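PDB 2Q7S: N-formylglutamate amidohydrolase from Ralstonia eutropha, which binds zinc and is probably a metal-dependent hydrolase of the N-formylglutamate amidohydrolase family. Local coordinates for residues I91-P101 with K131-I141. Residues are numbered along the deposited sequence; the frame is centred on the assembly and turned at random.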
loop_
_atom_site.group_PDB
_atom_site.type_symbol
_atom_site.label_atom_id
_atom_site.label_comp_id
_atom_site.label_asym_id
_atom_site.label_seq_id
_atom_site.Cartn_x
_atom_site.Cartn_y
_atom_site.Cartn_z
ATOM N N ILE A 91 -10.981 -8.682 -11.095
ATOM C CA ILE A 91 -12.199 -9.218 -10.553
ATOM C C ILE A 91 -12.420 -10.550 -11.241
ATOM O O ILE A 91 -12.239 -10.654 -12.438
ATOM C CB ILE A 91 -13.428 -8.358 -10.902
ATOM C CG1 ILE A 91 -13.253 -6.910 -10.427
ATOM C CG2 ILE A 91 -14.653 -9.038 -10.323
ATOM C CD1 ILE A 91 -14.266 -5.886 -10.966
ATOM N N ASP A 92 -12.802 -11.567 -10.475
ATOM C CA ASP A 92 -13.180 -12.856 -11.015
ATOM C C ASP A 92 -14.668 -12.797 -11.338
ATOM O O ASP A 92 -15.465 -12.552 -10.441
ATOM C CB ASP A 92 -12.907 -13.940 -9.967
ATOM C CG ASP A 92 -13.379 -15.336 -10.392
ATOM O OD1 ASP A 92 -13.831 -15.535 -11.533
ATOM O OD2 ASP A 92 -13.292 -16.257 -9.550
ATOM N N PRO A 93 -15.054 -13.016 -12.623
ATOM C CA PRO A 93 -16.455 -13.067 -13.044
ATOM C C PRO A 93 -17.397 -13.856 -12.140
ATOM O O PRO A 93 -18.574 -13.502 -12.006
ATOM C CB PRO A 93 -16.374 -13.782 -14.392
ATOM C CG PRO A 93 -15.063 -13.521 -14.910
ATOM C CD PRO A 93 -14.151 -13.177 -13.778
ATOM N N ALA A 94 -16.886 -14.929 -11.542
ATOM C CA ALA A 94 -17.696 -15.794 -10.719
ATOM C C ALA A 94 -18.073 -15.196 -9.392
ATOM O O ALA A 94 -18.932 -15.740 -8.727
ATOM C CB ALA A 94 -17.004 -17.127 -10.503
ATOM N N GLN A 95 -17.444 -14.096 -8.982
ATOM C CA GLN A 95 -17.842 -13.439 -7.746
ATOM C C GLN A 95 -19.025 -12.480 -7.923
ATOM O O GLN A 95 -19.601 -12.035 -6.940
ATOM C CB GLN A 95 -16.631 -12.792 -7.026
ATOM C CG GLN A 95 -16.034 -11.521 -7.574
ATOM C CD GLN A 95 -14.745 -11.103 -6.821
ATOM O OE1 GLN A 95 -13.655 -10.966 -7.418
ATOM N NE2 GLN A 95 -14.869 -10.932 -5.506
ATOM N N LEU A 96 -19.402 -12.210 -9.173
ATOM C CA LEU A 96 -20.463 -11.261 -9.514
ATOM C C LEU A 96 -21.767 -11.957 -9.921
ATOM O O LEU A 96 -21.753 -13.004 -10.550
ATOM C CB LEU A 96 -20.007 -10.357 -10.668
ATOM C CG LEU A 96 -18.733 -9.545 -10.409
ATOM C CD1 LEU A 96 -18.451 -8.554 -11.561
ATOM C CD2 LEU A 96 -18.888 -8.826 -9.133
ATOM N N GLU A 97 -22.883 -11.361 -9.521
ATOM C CA GLU A 97 -24.197 -11.758 -9.981
ATOM C C GLU A 97 -24.358 -10.928 -11.227
ATOM O O GLU A 97 -24.394 -9.685 -11.142
ATOM C CB GLU A 97 -25.272 -11.388 -8.967
ATOM C CG GLU A 97 -26.650 -11.910 -9.301
ATOM C CD GLU A 97 -27.732 -10.852 -9.237
ATOM O OE1 GLU A 97 -27.410 -9.651 -9.341
ATOM O OE2 GLU A 97 -28.925 -11.230 -9.125
ATOM N N GLY A 98 -24.410 -11.605 -12.378
ATOM C CA GLY A 98 -24.396 -10.932 -13.670
ATOM C C GLY A 98 -23.026 -10.743 -14.308
ATOM O O GLY A 98 -21.983 -10.886 -13.652
ATOM N N PRO A 99 -23.023 -10.348 -15.589
ATOM C CA PRO A 99 -21.798 -10.176 -16.358
ATOM C C PRO A 99 -21.240 -8.734 -16.261
ATOM O O PRO A 99 -21.993 -7.749 -16.241
ATOM C CB PRO A 99 -22.265 -10.478 -17.776
ATOM C CG PRO A 99 -23.659 -9.837 -17.805
ATOM C CD PRO A 99 -24.209 -9.963 -16.383
ATOM N N TRP A 100 -19.919 -8.620 -16.216
ATOM C CA TRP A 100 -19.264 -7.323 -16.125
ATOM C C TRP A 100 -19.245 -6.713 -17.529
ATOM O O TRP A 100 -19.117 -7.448 -18.506
ATOM C CB TRP A 100 -17.855 -7.518 -15.615
ATOM C CG TRP A 100 -17.173 -6.300 -15.152
ATOM C CD1 TRP A 100 -16.082 -5.716 -15.728
ATOM C CD2 TRP A 100 -17.495 -5.505 -14.004
ATOM N NE1 TRP A 100 -15.690 -4.646 -15.004
ATOM C CE2 TRP A 100 -16.545 -4.466 -13.951
ATOM C CE3 TRP A 100 -18.478 -5.574 -13.010
ATOM C CZ2 TRP A 100 -16.552 -3.499 -12.957
ATOM C CZ3 TRP A 100 -18.454 -4.624 -11.984
ATOM C CH2 TRP A 100 -17.535 -3.600 -11.977
ATOM N N PRO A 101 -19.433 -5.384 -17.644
ATOM C CA PRO A 101 -19.567 -4.788 -18.972
ATOM C C PRO A 101 -18.340 -4.854 -19.898
ATOM O O PRO A 101 -18.481 -4.694 -21.117
ATOM C CB PRO A 101 -19.922 -3.330 -18.660
ATOM C CG PRO A 101 -19.469 -3.093 -17.313
ATOM C CD PRO A 101 -19.652 -4.383 -16.593
ATOM N N LYS A 131 -23.453 -13.747 -4.192
ATOM C CA LYS A 131 -22.653 -13.061 -5.198
ATOM C C LYS A 131 -22.989 -11.581 -5.206
ATOM O O LYS A 131 -24.149 -11.201 -5.076
ATOM C CB LYS A 131 -22.905 -13.669 -6.577
ATOM C CG LYS A 131 -22.321 -15.055 -6.718
ATOM C CD LYS A 131 -22.636 -15.667 -8.037
ATOM C CE LYS A 131 -21.766 -16.910 -8.289
ATOM N NZ LYS A 131 -21.397 -16.988 -9.749
ATOM N N LEU A 132 -21.973 -10.739 -5.372
ATOM C CA LEU A 132 -22.175 -9.294 -5.379
ATOM C C LEU A 132 -22.750 -8.893 -6.717
ATOM O O LEU A 132 -22.516 -9.541 -7.736
ATOM C CB LEU A 132 -20.876 -8.532 -5.060
ATOM C CG LEU A 132 -20.011 -9.111 -3.928
ATOM C CD1 LEU A 132 -18.940 -8.123 -3.561
ATOM C CD2 LEU A 132 -20.815 -9.461 -2.713
ATOM N N THR A 133 -23.578 -7.868 -6.724
ATOM C CA THR A 133 -24.154 -7.441 -7.991
ATOM C C THR A 133 -23.096 -6.633 -8.749
ATOM O O THR A 133 -22.140 -6.098 -8.145
ATOM C CB THR A 133 -25.458 -6.636 -7.829
ATOM O OG1 THR A 133 -25.162 -5.394 -7.203
ATOM C CG2 THR A 133 -26.507 -7.422 -7.008
ATOM N N VAL A 134 -23.250 -6.547 -10.064
ATOM C CA VAL A 134 -22.407 -5.648 -10.863
ATOM C C VAL A 134 -22.520 -4.208 -10.318
ATOM O O VAL A 134 -21.512 -3.559 -10.010
ATOM C CB VAL A 134 -22.741 -5.765 -12.350
ATOM C CG1 VAL A 134 -22.120 -4.601 -13.191
ATOM C CG2 VAL A 134 -22.249 -7.081 -12.867
ATOM N N ALA A 135 -23.762 -3.752 -10.134
ATOM C CA ALA A 135 -24.080 -2.413 -9.632
ATOM C C ALA A 135 -23.388 -2.097 -8.324
ATOM O O ALA A 135 -22.861 -1.008 -8.145
ATOM C CB ALA A 135 -25.658 -2.239 -9.524
ATOM N N GLU A 136 -23.367 -3.061 -7.398
ATOM C CA GLU A 136 -22.800 -2.876 -6.090
ATOM C C GLU A 136 -21.278 -2.659 -6.148
ATOM O O GLU A 136 -20.713 -1.775 -5.481
ATOM C CB GLU A 136 -23.226 -4.062 -5.208
ATOM C CG GLU A 136 -22.215 -4.666 -4.336
ATOM C CD GLU A 136 -22.803 -5.780 -3.461
ATOM O OE1 GLU A 136 -23.748 -6.492 -3.917
ATOM O OE2 GLU A 136 -22.291 -5.918 -2.323
ATOM N N VAL A 137 -20.612 -3.434 -6.993
ATOM C CA VAL A 137 -19.211 -3.312 -7.149
ATOM C C VAL A 137 -18.902 -1.999 -7.886
ATOM O O VAL A 137 -18.009 -1.264 -7.506
ATOM C CB VAL A 137 -18.666 -4.577 -7.878
ATOM C CG1 VAL A 137 -17.201 -4.398 -8.340
ATOM C CG2 VAL A 137 -18.823 -5.781 -6.926
ATOM N N GLN A 138 -19.704 -1.657 -8.886
ATOM C CA GLN A 138 -19.493 -0.407 -9.570
ATOM C C GLN A 138 -19.540 0.756 -8.576
ATOM O O GLN A 138 -18.730 1.650 -8.662
ATOM C CB GLN A 138 -20.506 -0.236 -10.691
ATOM C CG GLN A 138 -20.182 -1.094 -11.943
ATOM C CD GLN A 138 -21.299 -1.082 -12.941
ATOM O OE1 GLN A 138 -22.446 -0.847 -12.572
ATOM N NE2 GLN A 138 -20.980 -1.327 -14.232
ATOM N N ARG A 139 -20.475 0.732 -7.620
ATOM C CA ARG A 139 -20.627 1.816 -6.659
ATOM C C ARG A 139 -19.463 1.908 -5.700
ATOM O O ARG A 139 -18.962 3.018 -5.399
ATOM C CB ARG A 139 -21.985 1.716 -5.952
ATOM C CG ARG A 139 -23.124 2.095 -6.879
ATOM C CD ARG A 139 -24.418 2.332 -6.121
ATOM N NE ARG A 139 -24.966 1.090 -5.601
ATOM C CZ ARG A 139 -25.849 0.322 -6.231
ATOM N NH1 ARG A 139 -26.312 0.669 -7.427
ATOM N NH2 ARG A 139 -26.264 -0.795 -5.651
ATOM N N ARG A 140 -18.959 0.751 -5.250
ATOM C CA ARG A 140 -17.680 0.744 -4.515
ATOM C C ARG A 140 -16.605 1.454 -5.304
ATOM O O ARG A 140 -15.871 2.304 -4.755
ATOM C CB ARG A 140 -17.164 -0.687 -4.149
ATOM C CG ARG A 140 -18.127 -1.415 -3.255
ATOM C CD ARG A 140 -17.558 -2.672 -2.715
ATOM N NE ARG A 140 -18.586 -3.481 -2.047
ATOM C CZ ARG A 140 -18.310 -4.589 -1.372
ATOM N NH1 ARG A 140 -17.055 -5.003 -1.288
ATOM N NH2 ARG A 140 -19.281 -5.298 -0.817
ATOM N N ILE A 141 -16.468 1.073 -6.562
ATOM C CA ILE A 141 -15.429 1.662 -7.407
ATOM C C ILE A 141 -15.587 3.175 -7.493
ATOM O O ILE A 141 -14.627 3.874 -7.285
ATOM C CB ILE A 141 -15.373 1.048 -8.828
ATOM C CG1 ILE A 141 -14.875 -0.398 -8.776
ATOM C CG2 ILE A 141 -14.422 1.891 -9.733
ATOM C CD1 ILE A 141 -15.127 -1.246 -10.033
#
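Trp100 lays the six-membered half of its indole against the first turns of the helix that begins at Val134. Its outer corner, CH2, obliquely meets Val137 CG1 at 3.7 Å and Gln138 CG at 3.6 Å, while Ile141 CD1 comes up to the ring edge near its plane. With CG anti to the backbone N (chi1 -165°), the indole swings out to the helix; Ile91 CD1 lies over the rim of one face and Pro101 CD over the rim of the opposite one. Val134 splits its branches: CG1 meets Trp100 CE3 at 3.8 Å, and CG2 packs on Pro99 O. Deeper in, Leu96 crosses Val137 at about a right angle, CD2 to CG2.

Two backbone hydrogen bonds pair the strands in parallel: Leu132 N gives to Gln95 O, and Glu97 N nearly straight (171°) to Leu132 O. Lys131 runs past the carbonyl oxygens of Gln95 and Ala94, and its NZ bonds weakly to Ala94 O. Thr133, the N-cap, forms a capping box with Glu136: OG1 accepts from Glu136 N, and Glu136 OE1 from Thr133 N.

Strand 132-133 leads directly into helix 134-163, with 96-97 beside it in a small sheet separate from the seven-stranded one, away from the zinc site.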